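Local coordinates for Myo-inositol-1-phosphate synthase-related protein (Thermotoga maritima MSB8, PDB 3CIN) that belongs to the myo-inositol-1-phosphate synthase family and binds nicotinamide-adenine-dinucleotide next to a parallel sheet, probably of Rossmann type, as a four-chain assembly, at residues T226-A237 against S275-Y283; L298-I308 against E319-P330. All blocks are in the same frame, centred on the assembly; numbering follows the deposited sequence.

Contact 1: T226-A237 against S275-Y283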
loop_
_atom_site.group_PDB
_atom_site.type_symbol
_atom_site.label_atom_id
_atom_site.label_comp_id
_atom_site.label_asym_id
_atom_site.label_seq_id
_atom_site.Cartn_x
_atom_site.Cartn_y
_atom_site.Cartn_z
ATOM N N THR A 226 6.751 14.700 0.458
ATOM C CA THR A 226 5.885 15.893 0.342
ATOM C C THR A 226 5.597 16.241 -1.089
ATOM O O THR A 226 4.470 16.586 -1.420
ATOM C CB THR A 226 6.465 17.077 1.119
ATOM O OG1 THR A 226 6.522 16.712 2.507
ATOM C CG2 THR A 226 5.596 18.278 0.980
ATOM N N PRO A 227 6.617 16.180 -1.976
ATOM C CA PRO A 227 6.304 16.423 -3.389
ATOM C C PRO A 227 5.313 15.425 -4.023
ATOM O O PRO A 227 4.536 15.802 -4.927
ATOM C CB PRO A 227 7.679 16.364 -4.051
ATOM C CG PRO A 227 8.571 16.834 -2.973
ATOM C CD PRO A 227 8.068 16.047 -1.781
ATOM N N PHE A 228 5.324 14.178 -3.576
ATOM C CA PHE A 228 4.346 13.202 -4.035
ATOM C C PHE A 228 2.961 13.574 -3.520
ATOM O O PHE A 228 1.990 13.579 -4.303
ATOM C CB PHE A 228 4.708 11.784 -3.576
ATOM C CG PHE A 228 5.814 11.180 -4.379
ATOM C CD1 PHE A 228 5.581 10.799 -5.696
ATOM C CD2 PHE A 228 7.081 11.029 -3.836
ATOM C CE1 PHE A 228 6.614 10.247 -6.464
ATOM C CE2 PHE A 228 8.132 10.486 -4.592
ATOM C CZ PHE A 228 7.891 10.097 -5.909
ATOM N N THR A 229 2.848 13.936 -2.243
ATOM C CA THR A 229 1.538 14.409 -1.701
ATOM C C THR A 229 1.011 15.609 -2.500
ATOM O O THR A 229 -0.157 15.644 -2.907
ATOM C CB THR A 229 1.709 14.797 -0.257
ATOM O OG1 THR A 229 2.186 13.648 0.449
ATOM C CG2 THR A 229 0.451 15.384 0.365
ATOM N N ALA A 230 1.915 16.529 -2.818
ATOM C CA ALA A 230 1.559 17.727 -3.522
ATOM C C ALA A 230 1.050 17.410 -4.938
ATOM O O ALA A 230 0.084 17.991 -5.393
ATOM C CB ALA A 230 2.727 18.730 -3.559
ATOM N N ASP A 231 1.697 16.476 -5.610
ATOM C CA ASP A 231 1.266 16.019 -6.921
ATOM C C ASP A 231 -0.153 15.440 -6.883
ATOM O O ASP A 231 -1.009 15.768 -7.728
ATOM C CB ASP A 231 2.187 14.932 -7.397
ATOM C CG ASP A 231 3.644 15.339 -7.455
ATOM O OD1 ASP A 231 3.972 16.544 -7.631
ATOM O OD2 ASP A 231 4.486 14.402 -7.376
ATOM N N VAL A 232 -0.432 14.569 -5.916
ATOM C CA VAL A 232 -1.782 14.054 -5.784
ATOM C C VAL A 232 -2.761 15.179 -5.506
ATOM O O VAL A 232 -3.820 15.242 -6.128
ATOM C CB VAL A 232 -1.893 12.964 -4.711
ATOM C CG1 VAL A 232 -3.335 12.377 -4.573
ATOM C CG2 VAL A 232 -0.910 11.782 -5.007
ATOM N N LEU A 233 -2.421 16.073 -4.588
ATOM C CA LEU A 233 -3.342 17.176 -4.294
ATOM C C LEU A 233 -3.655 18.015 -5.558
ATOM O O LEU A 233 -4.794 18.473 -5.741
ATOM C CB LEU A 233 -2.788 18.058 -3.186
ATOM C CG LEU A 233 -2.712 17.309 -1.824
ATOM C CD1 LEU A 233 -2.106 18.273 -0.780
ATOM C CD2 LEU A 233 -4.062 16.721 -1.347
ATOM N N SER A 234 -2.643 18.230 -6.393
ATOM C CA SER A 234 -2.825 19.019 -7.602
ATOM C C SER A 234 -3.864 18.349 -8.508
ATOM O O SER A 234 -4.747 19.024 -9.033
ATOM C CB SER A 234 -1.509 19.240 -8.338
ATOM O OG SER A 234 -0.608 20.051 -7.550
ATOM N N HIS A 235 -3.751 17.039 -8.697
ATOM C CA HIS A 235 -4.701 16.153 -9.438
ATOM C C HIS A 235 -6.114 16.320 -8.916
ATOM O O HIS A 235 -7.099 16.487 -9.634
ATOM C CB HIS A 235 -4.267 14.661 -9.219
ATOM C CG HIS A 235 -4.841 13.680 -10.211
ATOM N ND1 HIS A 235 -5.772 12.718 -9.877
ATOM C CD2 HIS A 235 -4.587 13.507 -11.530
ATOM C CE1 HIS A 235 -6.072 12.001 -10.950
ATOM N NE2 HIS A 235 -5.369 12.464 -11.966
ATOM N N LEU A 236 -6.231 16.169 -7.605
ATOM C CA LEU A 236 -7.535 16.285 -7.007
ATOM C C LEU A 236 -8.168 17.636 -7.137
ATOM O O LEU A 236 -9.363 17.703 -7.352
ATOM C CB LEU A 236 -7.481 15.892 -5.528
ATOM C CG LEU A 236 -7.000 14.438 -5.342
ATOM C CD1 LEU A 236 -6.772 14.194 -3.808
ATOM C CD2 LEU A 236 -7.903 13.418 -6.008
ATOM N N ALA A 237 -7.371 18.695 -6.937
ATOM C CA ALA A 237 -7.829 20.105 -7.099
ATOM C C ALA A 237 -8.438 20.341 -8.496
ATOM O O ALA A 237 -9.532 20.886 -8.622
ATOM C CB ALA A 237 -6.658 21.068 -6.890
ATOM N N SER A 275 3.097 24.329 4.241
ATOM C CA SER A 275 1.896 25.009 3.769
ATOM C C SER A 275 1.459 24.385 2.453
ATOM O O SER A 275 0.577 24.921 1.795
ATOM C CB SER A 275 2.187 26.493 3.566
ATOM O OG SER A 275 3.297 26.591 2.700
ATOM N N ILE A 276 2.061 23.261 2.063
ATOM C CA ILE A 276 1.752 22.652 0.785
ATOM C C ILE A 276 0.269 22.432 0.532
ATOM O O ILE A 276 -0.228 22.701 -0.541
ATOM C CB ILE A 276 2.519 21.297 0.569
ATOM C CG1 ILE A 276 2.422 20.953 -0.896
ATOM C CG2 ILE A 276 2.009 20.155 1.462
ATOM C CD1 ILE A 276 3.154 21.967 -1.744
ATOM N N VAL A 277 -0.462 21.959 1.523
ATOM C CA VAL A 277 -1.877 21.642 1.324
ATOM C C VAL A 277 -2.719 22.859 0.989
ATOM O O VAL A 277 -3.483 22.855 0.024
ATOM C CB VAL A 277 -2.423 20.916 2.534
ATOM C CG1 VAL A 277 -3.926 20.688 2.449
ATOM C CG2 VAL A 277 -1.610 19.622 2.791
ATOM N N LYS A 278 -2.590 23.932 1.764
ATOM C CA LYS A 278 -3.357 25.109 1.461
ATOM C C LYS A 278 -2.825 25.774 0.175
ATOM O O LYS A 278 -3.616 26.359 -0.576
ATOM C CB LYS A 278 -3.313 26.140 2.586
ATOM C CG LYS A 278 -4.279 27.263 2.333
ATOM C CD LYS A 278 -4.424 28.101 3.565
ATOM C CE LYS A 278 -5.558 29.091 3.444
ATOM N NZ LYS A 278 -5.457 30.048 4.590
ATOM N N ASP A 279 -1.515 25.690 -0.056
ATOM C CA ASP A 279 -0.899 26.315 -1.230
ATOM C C ASP A 279 -1.563 25.744 -2.493
ATOM O O ASP A 279 -1.916 26.471 -3.415
ATOM C CB ASP A 279 0.596 26.021 -1.314
ATOM C CG ASP A 279 1.450 26.860 -0.345
ATOM O OD1 ASP A 279 0.875 27.706 0.403
ATOM O OD2 ASP A 279 2.702 26.673 -0.368
ATOM N N ILE A 280 -1.699 24.428 -2.527
ATOM C CA ILE A 280 -2.168 23.738 -3.747
ATOM C C ILE A 280 -3.685 23.732 -3.802
ATOM O O ILE A 280 -4.272 24.030 -4.840
ATOM C CB ILE A 280 -1.623 22.294 -3.828
ATOM C CG1 ILE A 280 -0.091 22.267 -4.019
ATOM C CG2 ILE A 280 -2.370 21.503 -4.921
ATOM C CD1 ILE A 280 0.431 23.097 -5.222
ATOM N N LEU A 281 -4.357 23.400 -2.692
ATOM C CA LEU A 281 -5.805 23.310 -2.698
ATOM C C LEU A 281 -6.579 24.638 -2.574
ATOM O O LEU A 281 -7.721 24.752 -3.036
ATOM C CB LEU A 281 -6.289 22.399 -1.567
ATOM C CG LEU A 281 -5.852 20.949 -1.579
ATOM C CD1 LEU A 281 -6.408 20.240 -0.334
ATOM C CD2 LEU A 281 -6.329 20.271 -2.845
ATOM N N GLY A 282 -5.967 25.585 -1.887
ATOM C CA GLY A 282 -6.620 26.851 -1.565
ATOM C C GLY A 282 -7.422 26.863 -0.272
ATOM O O GLY A 282 -7.975 27.884 0.100
ATOM N N TYR A 283 -7.542 25.723 0.387
ATOM C CA TYR A 283 -8.232 25.603 1.684
ATOM C C TYR A 283 -7.340 24.657 2.525
ATOM O O TYR A 283 -6.622 23.830 1.977
ATOM C CB TYR A 283 -9.676 25.114 1.567
ATOM C CG TYR A 283 -9.852 23.824 0.793
ATOM C CD1 TYR A 283 -9.963 23.828 -0.598
ATOM C CD2 TYR A 283 -9.879 22.587 1.467
ATOM C CE1 TYR A 283 -10.069 22.628 -1.298
ATOM C CE2 TYR A 283 -9.956 21.372 0.783
ATOM C CZ TYR A 283 -10.094 21.410 -0.600
ATOM O OH TYR A 283 -10.188 20.213 -1.262
#

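Contact 2: L298-I308 against E319-P330. With NAD (nicotinamide-adenine-dinucleotide), chain F.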
loop_
_atom_site.group_PDB
_atom_site.type_symbol
_atom_site.label_atom_id
_atom_site.label_comp_id
_atom_site.label_asym_id
_atom_site.label_seq_id
_atom_site.Cartn_x
_atom_site.Cartn_y
_atom_site.Cartn_z
ATOM N N LEU A 298 16.999 1.330 7.866
ATOM C CA LEU A 298 16.498 1.820 6.593
ATOM C C LEU A 298 17.605 2.561 5.879
ATOM O O LEU A 298 17.516 2.738 4.666
ATOM C CB LEU A 298 15.296 2.746 6.760
ATOM C CG LEU A 298 14.044 2.001 7.277
ATOM C CD1 LEU A 298 12.999 3.042 7.570
ATOM C CD2 LEU A 298 13.456 1.015 6.249
ATOM N N GLY A 299 18.614 3.022 6.613
ATOM C CA GLY A 299 19.677 3.837 6.029
ATOM C C GLY A 299 19.153 4.995 5.215
ATOM O O GLY A 299 18.188 5.724 5.592
ATOM N N ASP A 300 19.784 5.187 4.047
ATOM C CA ASP A 300 19.477 6.315 3.210
ATOM C C ASP A 300 18.180 6.140 2.394
ATOM O O ASP A 300 17.742 7.079 1.726
ATOM C CB ASP A 300 20.670 6.638 2.293
ATOM C CG ASP A 300 20.537 7.998 1.631
ATOM O OD1 ASP A 300 20.275 9.028 2.291
ATOM O OD2 ASP A 300 20.686 8.009 0.402
ATOM N N LYS A 301 17.498 5.025 2.578
ATOM C CA LYS A 301 16.290 4.758 1.779
ATOM C C LYS A 301 15.011 4.838 2.627
ATOM O O LYS A 301 14.662 3.855 3.263
ATOM C CB LYS A 301 16.401 3.418 1.071
ATOM C CG LYS A 301 15.456 3.224 -0.167
ATOM C CD LYS A 301 15.734 1.874 -0.923
ATOM C CE LYS A 301 14.852 1.796 -2.208
ATOM N NZ LYS A 301 14.889 0.471 -2.908
ATOM N N LYS A 302 14.349 5.982 2.536
ATOM C CA LYS A 302 13.160 6.313 3.342
ATOM C C LYS A 302 12.032 5.396 3.019
ATOM O O LYS A 302 11.929 4.933 1.886
ATOM C CB LYS A 302 12.682 7.739 3.044
ATOM C CG LYS A 302 13.466 8.816 3.624
ATOM C CD LYS A 302 12.608 10.067 3.547
ATOM C CE LYS A 302 13.255 11.254 4.170
ATOM N NZ LYS A 302 12.701 12.473 3.543
ATOM N N PHE A 303 11.204 5.076 4.022
ATOM C CA PHE A 303 9.897 4.499 3.779
ATOM C C PHE A 303 8.918 5.647 3.924
ATOM O O PHE A 303 9.000 6.407 4.877
ATOM C CB PHE A 303 9.540 3.406 4.763
ATOM C CG PHE A 303 8.119 2.961 4.670
ATOM C CD1 PHE A 303 7.638 2.284 3.543
ATOM C CD2 PHE A 303 7.223 3.218 5.725
ATOM C CE1 PHE A 303 6.306 1.876 3.469
ATOM C CE2 PHE A 303 5.894 2.782 5.665
ATOM C CZ PHE A 303 5.421 2.136 4.509
ATOM N N ILE A 304 8.003 5.773 2.979
ATOM C CA ILE A 304 6.941 6.776 3.048
ATOM C C ILE A 304 5.575 6.092 2.947
ATOM O O ILE A 304 5.397 5.085 2.279
ATOM C CB ILE A 304 7.130 7.893 1.965
ATOM C CG1 ILE A 304 6.872 7.398 0.551
ATOM C CG2 ILE A 304 8.563 8.561 2.038
ATOM C CD1 ILE A 304 6.663 8.529 -0.473
ATOM N N ALA A 305 4.555 6.698 3.588
ATOM C CA ALA A 305 3.186 6.222 3.492
ATOM C C ALA A 305 2.304 7.452 3.472
ATOM O O ALA A 305 2.494 8.350 4.246
ATOM C CB ALA A 305 2.827 5.259 4.621
ATOM N N ILE A 306 1.379 7.544 2.525
ATOM C CA ILE A 306 0.524 8.733 2.386
ATOM C C ILE A 306 -0.908 8.205 2.258
ATOM O O ILE A 306 -1.159 7.267 1.549
ATOM C CB ILE A 306 0.897 9.554 1.134
ATOM C CG1 ILE A 306 2.284 10.197 1.158
ATOM C CG2 ILE A 306 -0.053 10.732 0.858
ATOM C CD1 ILE A 306 2.895 10.453 -0.217
ATOM N N HIS A 307 -1.857 8.847 2.953
ATOM C CA HIS A 307 -3.251 8.506 2.847
ATOM C C HIS A 307 -4.033 9.760 2.638
ATOM O O HIS A 307 -3.909 10.723 3.401
ATOM C CB HIS A 307 -3.733 7.895 4.136
ATOM C CG HIS A 307 -5.206 7.591 4.164
ATOM N ND1 HIS A 307 -6.118 8.360 4.858
ATOM C CD2 HIS A 307 -5.917 6.609 3.572
ATOM C CE1 HIS A 307 -7.326 7.856 4.684
ATOM N NE2 HIS A 307 -7.232 6.791 3.914
ATOM N N ILE A 308 -4.878 9.751 1.607
ATOM C CA ILE A 308 -5.701 10.942 1.285
ATOM C C ILE A 308 -7.079 10.433 1.023
ATOM O O ILE A 308 -7.259 9.463 0.315
ATOM C CB ILE A 308 -5.130 11.732 0.068
ATOM C CG1 ILE A 308 -3.775 12.331 0.435
ATOM C CG2 ILE A 308 -6.047 12.891 -0.338
ATOM C CD1 ILE A 308 -2.964 12.883 -0.778
ATOM N N GLU A 319 -10.464 6.956 -1.581
ATOM C CA GLU A 319 -9.287 6.953 -0.760
ATOM C C GLU A 319 -8.098 6.511 -1.605
ATOM O O GLU A 319 -8.243 5.513 -2.338
ATOM C CB GLU A 319 -9.508 5.819 0.243
ATOM C CG GLU A 319 -9.068 6.043 1.553
ATOM C CD GLU A 319 -9.701 5.055 2.486
ATOM O OE1 GLU A 319 -10.529 4.222 2.040
ATOM O OE2 GLU A 319 -9.379 5.138 3.677
ATOM N N LEU A 320 -6.934 7.156 -1.409
ATOM C CA LEU A 320 -5.671 6.761 -2.029
ATOM C C LEU A 320 -4.663 6.473 -0.941
ATOM O O LEU A 320 -4.573 7.285 -0.041
ATOM C CB LEU A 320 -5.136 7.856 -2.915
ATOM C CG LEU A 320 -5.997 8.155 -4.112
ATOM C CD1 LEU A 320 -5.586 9.505 -4.724
ATOM C CD2 LEU A 320 -5.921 6.942 -5.157
ATOM N N MET A 321 -3.954 5.315 -1.001
ATOM C CA MET A 321 -2.832 5.006 -0.059
ATOM C C MET A 321 -1.553 4.846 -0.920
ATOM O O MET A 321 -1.521 3.920 -1.728
ATOM C CB MET A 321 -3.074 3.770 0.812
ATOM C CG MET A 321 -4.520 3.645 1.451
ATOM S SD MET A 321 -5.070 2.280 2.513
ATOM C CE MET A 321 -6.716 2.852 2.967
ATOM N N ILE A 322 -0.559 5.730 -0.794
ATOM C CA ILE A 322 0.700 5.690 -1.545
ATOM C C ILE A 322 1.802 5.193 -0.590
ATOM O O ILE A 322 1.943 5.742 0.493
ATOM C CB ILE A 322 1.117 7.017 -2.041
ATOM C CG1 ILE A 322 0.092 7.554 -3.071
ATOM C CG2 ILE A 322 2.515 7.016 -2.617
ATOM C CD1 ILE A 322 -1.029 8.370 -2.465
ATOM N N ASN A 323 2.558 4.183 -0.976
ATOM C CA ASN A 323 3.704 3.764 -0.164
ATOM C C ASN A 323 4.932 3.896 -1.042
ATOM O O ASN A 323 4.846 3.791 -2.236
ATOM C CB ASN A 323 3.697 2.292 0.205
ATOM C CG ASN A 323 2.672 1.917 1.247
ATOM O OD1 ASN A 323 2.259 2.725 2.080
ATOM N ND2 ASN A 323 2.263 0.669 1.205
ATOM N N GLY A 324 6.095 4.061 -0.465
ATOM C CA GLY A 324 7.280 4.150 -1.342
ATOM C C GLY A 324 8.521 3.847 -0.577
ATOM O O GLY A 324 8.540 3.942 0.653
ATOM N N ARG A 325 9.563 3.481 -1.311
ATOM C CA ARG A 325 10.914 3.427 -0.753
ATOM C C ARG A 325 11.703 4.298 -1.675
ATOM O O ARG A 325 11.863 3.951 -2.853
ATOM C CB ARG A 325 11.452 2.026 -0.820
ATOM C CG ARG A 325 10.786 1.082 0.118
ATOM C CD ARG A 325 11.078 1.441 1.622
ATOM N NE ARG A 325 12.462 1.684 2.077
ATOM C CZ ARG A 325 13.361 0.751 2.434
ATOM N NH1 ARG A 325 13.080 -0.517 2.300
ATOM N NH2 ARG A 325 14.556 1.069 2.908
ATOM N N ILE A 326 12.240 5.352 -1.130
ATOM C CA ILE A 326 12.953 6.369 -1.904
ATOM C C ILE A 326 14.339 6.698 -1.312
ATOM O O ILE A 326 14.497 6.958 -0.118
ATOM C CB ILE A 326 12.095 7.592 -2.138
ATOM C CG1 ILE A 326 11.596 8.212 -0.856
ATOM C CG2 ILE A 326 10.778 7.236 -2.904
ATOM C CD1 ILE A 326 10.516 9.226 -1.160
ATOM N N ASN A 327 15.353 6.698 -2.177
ATOM C CA ASN A 327 16.696 6.995 -1.747
ATOM C C ASN A 327 16.867 8.474 -1.578
ATOM O O ASN A 327 16.892 9.240 -2.567
ATOM C CB ASN A 327 17.683 6.424 -2.767
ATOM C CG ASN A 327 17.835 4.963 -2.671
ATOM O OD1 ASN A 327 18.634 4.478 -1.867
ATOM N ND2 ASN A 327 17.137 4.217 -3.527
ATOM N N ASP A 328 17.080 8.892 -0.320
ATOM C CA ASP A 328 17.120 10.310 0.025
ATOM C C ASP A 328 18.198 11.134 -0.644
ATOM O O ASP A 328 17.933 12.163 -1.290
ATOM C CB ASP A 328 17.371 10.442 1.534
ATOM C CG ASP A 328 16.130 10.452 2.331
ATOM O OD1 ASP A 328 15.123 11.035 1.855
ATOM O OD2 ASP A 328 16.188 9.881 3.450
ATOM N N SER A 329 19.430 10.734 -0.383
ATOM C CA SER A 329 20.555 11.574 -0.741
ATOM C C SER A 329 20.725 11.622 -2.244
ATOM O O SER A 329 21.025 12.671 -2.797
ATOM C CB SER A 329 21.799 11.057 -0.035
ATOM O OG SER A 329 21.570 11.194 1.363
ATOM N N PRO A 330 20.500 10.487 -2.936
ATOM C CA PRO A 330 20.566 10.594 -4.420
ATOM C C PRO A 330 19.557 11.551 -5.015
ATOM O O PRO A 330 19.882 12.274 -5.953
ATOM C CB PRO A 330 20.376 9.152 -4.863
ATOM C CG PRO A 330 20.917 8.353 -3.679
ATOM C CD PRO A 330 20.376 9.092 -2.519
HETATM P PA NAD F . 24.174 14.424 7.078
HETATM O O1A NAD F . 24.598 13.119 6.458
HETATM O O2A NAD F . 24.145 14.348 8.573
HETATM O O5B NAD F . 25.283 15.459 6.678
HETATM C C5B NAD F . 25.348 16.737 7.307
HETATM C C4B NAD F . 26.808 17.153 7.330
HETATM O O4B NAD F . 26.892 18.510 7.733
HETATM C C3B NAD F . 27.689 16.353 8.282
HETATM O O3B NAD F . 28.923 16.009 7.674
HETATM C C2B NAD F . 27.920 17.311 9.444
HETATM O O2B NAD F . 29.053 16.977 10.198
HETATM C C1B NAD F . 27.963 18.629 8.702
HETATM N N9A NAD F . 27.699 19.818 9.516
HETATM C C8A NAD F . 26.739 19.893 10.520
HETATM N N7A NAD F . 26.709 21.205 10.935
HETATM C C5A NAD F . 27.645 21.901 10.211
HETATM C C6A NAD F . 28.101 23.220 10.280
HETATM N N6A NAD F . 27.551 24.151 11.123
HETATM N N1A NAD F . 29.049 23.608 9.355
HETATM C C2A NAD F . 29.574 22.693 8.459
HETATM N N3A NAD F . 29.193 21.368 8.432
HETATM C C4A NAD F . 28.241 21.007 9.317
HETATM O O3 NAD F . 22.794 14.906 6.491
HETATM P PN NAD F . 22.324 14.762 4.992
HETATM O O1N NAD F . 21.394 13.598 4.915
HETATM O O2N NAD F . 23.472 14.943 4.057
HETATM O O5D NAD F . 21.369 16.030 4.859
HETATM C C5D NAD F . 21.919 17.323 4.754
HETATM C C4D NAD F . 20.845 18.396 4.894
HETATM O O4D NAD F . 20.003 18.328 3.777
HETATM C C3D NAD F . 19.970 18.305 6.134
HETATM O O3D NAD F . 19.665 19.639 6.618
HETATM C C2D NAD F . 18.693 17.710 5.564
HETATM O O2D NAD F . 17.538 18.091 6.318
HETATM C C1D NAD F . 18.669 18.382 4.209
HETATM N N1N NAD F . 17.814 17.691 3.246
HETATM C C2N NAD F . 18.076 16.424 2.914
HETATM C C3N NAD F . 17.204 15.859 1.944
HETATM C C7N NAD F . 17.600 14.578 1.366
HETATM O O7N NAD F . 18.714 13.995 1.902
HETATM N N7N NAD F . 16.886 14.045 0.361
HETATM C C4N NAD F . 16.146 16.555 1.395
HETATM C C5N NAD F . 15.900 17.845 1.769
HETATM C C6N NAD F . 16.780 18.409 2.703
HETATM O O HOH W 1 16.846 8.115 5.312
HETATM O O HOH W 2 20.846 5.906 -1.108
#

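Contact 1: T226-A237 against S275-Y283
Ala230 meets Ile276 in a tight carbon pair: the methyl CB of Ala230 sits 3.5 Å from CG1 of Ile276, less than usual van der Waals contact, with CD1 of the same isoleucine close behind. Ile276 reaches it because its CG1 branch extends anti to the backbone N (chi1 -165°), while the CG2 branch slides past CG2 of Thr226. One turn on, Ile280 lays CG2 against the 226-237 backbone, 3.9 Å from CB of Leu233 and 3.5 Å from OG of Ser234. That hydroxyl is already engaged, giving its proton to the carbonyl O of Ala230 at 3.1 Å from above the carbonyl plane, so an apolar methyl lies against a satisfied polar atom. Beside this line, CD1 of Leu233 crosses to CG2 of Val277, and CD2 of Leu281 touches both CB of Leu233 and CB of Ala237.

Farther out, Gln248 of strand 242-252 holds the hydroxyls of both Thr226 and Thr229, fixing helix 225-238 against the mixed sheet, whose Val246 also supports Leu233. Trp393 of the second subunit packs on Ala237. The axes of the short segments run 9.3 Å apart at -30°, both helices pointing roughly the same way: a pair of near-parallel helices packed through small and branched aliphatic side chains, forming a helical layer on one face of a mixed beta sheet.

Contact 2: L298-I308 against E319-P330
Asp300 and Ser329 meet in a dense set of polar bonds at the end of the strand pair away from the hairpin loop, where the chain turns at Leu298-Lys301. The carboxylate of Asp300 takes OG of Ser329 on OD1 (2.7 Å) and N of Ser329 on OD2 (3.1 Å), both on the syn side, OG well out of the carboxylate plane and N closer to it, while its backbone O receives N of Asp328 in a nearly straight bond (171°). The first turn of helix 328-348 is thus gripped by one residue, and Asn254 also bonds to OD1. The extended Lys302 chain crosses the Asp328 carboxylate at about a right angle, its NZ forming a salt bridge with OD1 (3.3 Å), and O of Asp328 accepts N7N of NAD at 2.7 Å. Farther along the strand, Arg325, paired with Phe303, folds back, bent at chi2 and chi3 (-66° and -50°), until NH2 lies 2.8 Å from O of Lys301 and NE meets O of Lys302 in the guanidinium plane. CD2 of Leu298 covers one face of that plane and CD of Lys301 the opposite one; NH1 bridges to Glu319 and Glu309 of the third subunit.

From here the strands run on as an antiparallel beta hairpin, 301-311 with 317-327, whose outer edge continues as a ladder into the second subunit. Gly324 passes directly beside CG1 of Ile304, and the CD1 methyl of Ile326 reaches CG2 of Ile304 at 3.8 Å. Near the hairpin loop NE2 of His307 donates in its ring plane to the anti lone pair of OE2 of Glu319 (2.7 Å), a carboxylate that Arg325 of the third subunit also pairs with.

Looser is the flank of partly exposed Gly299, Lys301 and Asn327, where two waters fill in. One links O of Gly299 to OD2 of Asp328; another joins OD2 of Asp300 to OD1 of Asn327. Lys301 runs extended across the Asn327 amide, its CE 3.6 Å from ND2 of Asn327.

How the contacts relate
Contact 2 follows contact 1 in sequence, and their centres lie about 17 Å apart. Helix 225-238 joins them: it carries one half of contact 1 and rests another flank on the hairpin of contact 2, where Val232 reaches Leu320 and Ile308, Leu236 packs on Ile308, and Thr229 touches Ile306. Strand 242-252 lies beside strand 301-311 in the same mixed sheet and also supports both helices of contact 1. The result is a helical layer on one face of that sheet, with the Asp328 end of contact 2 leading to the NAD pocket. Both contacts also touch the second subunit, so this layered unit contributes directly to the assembly.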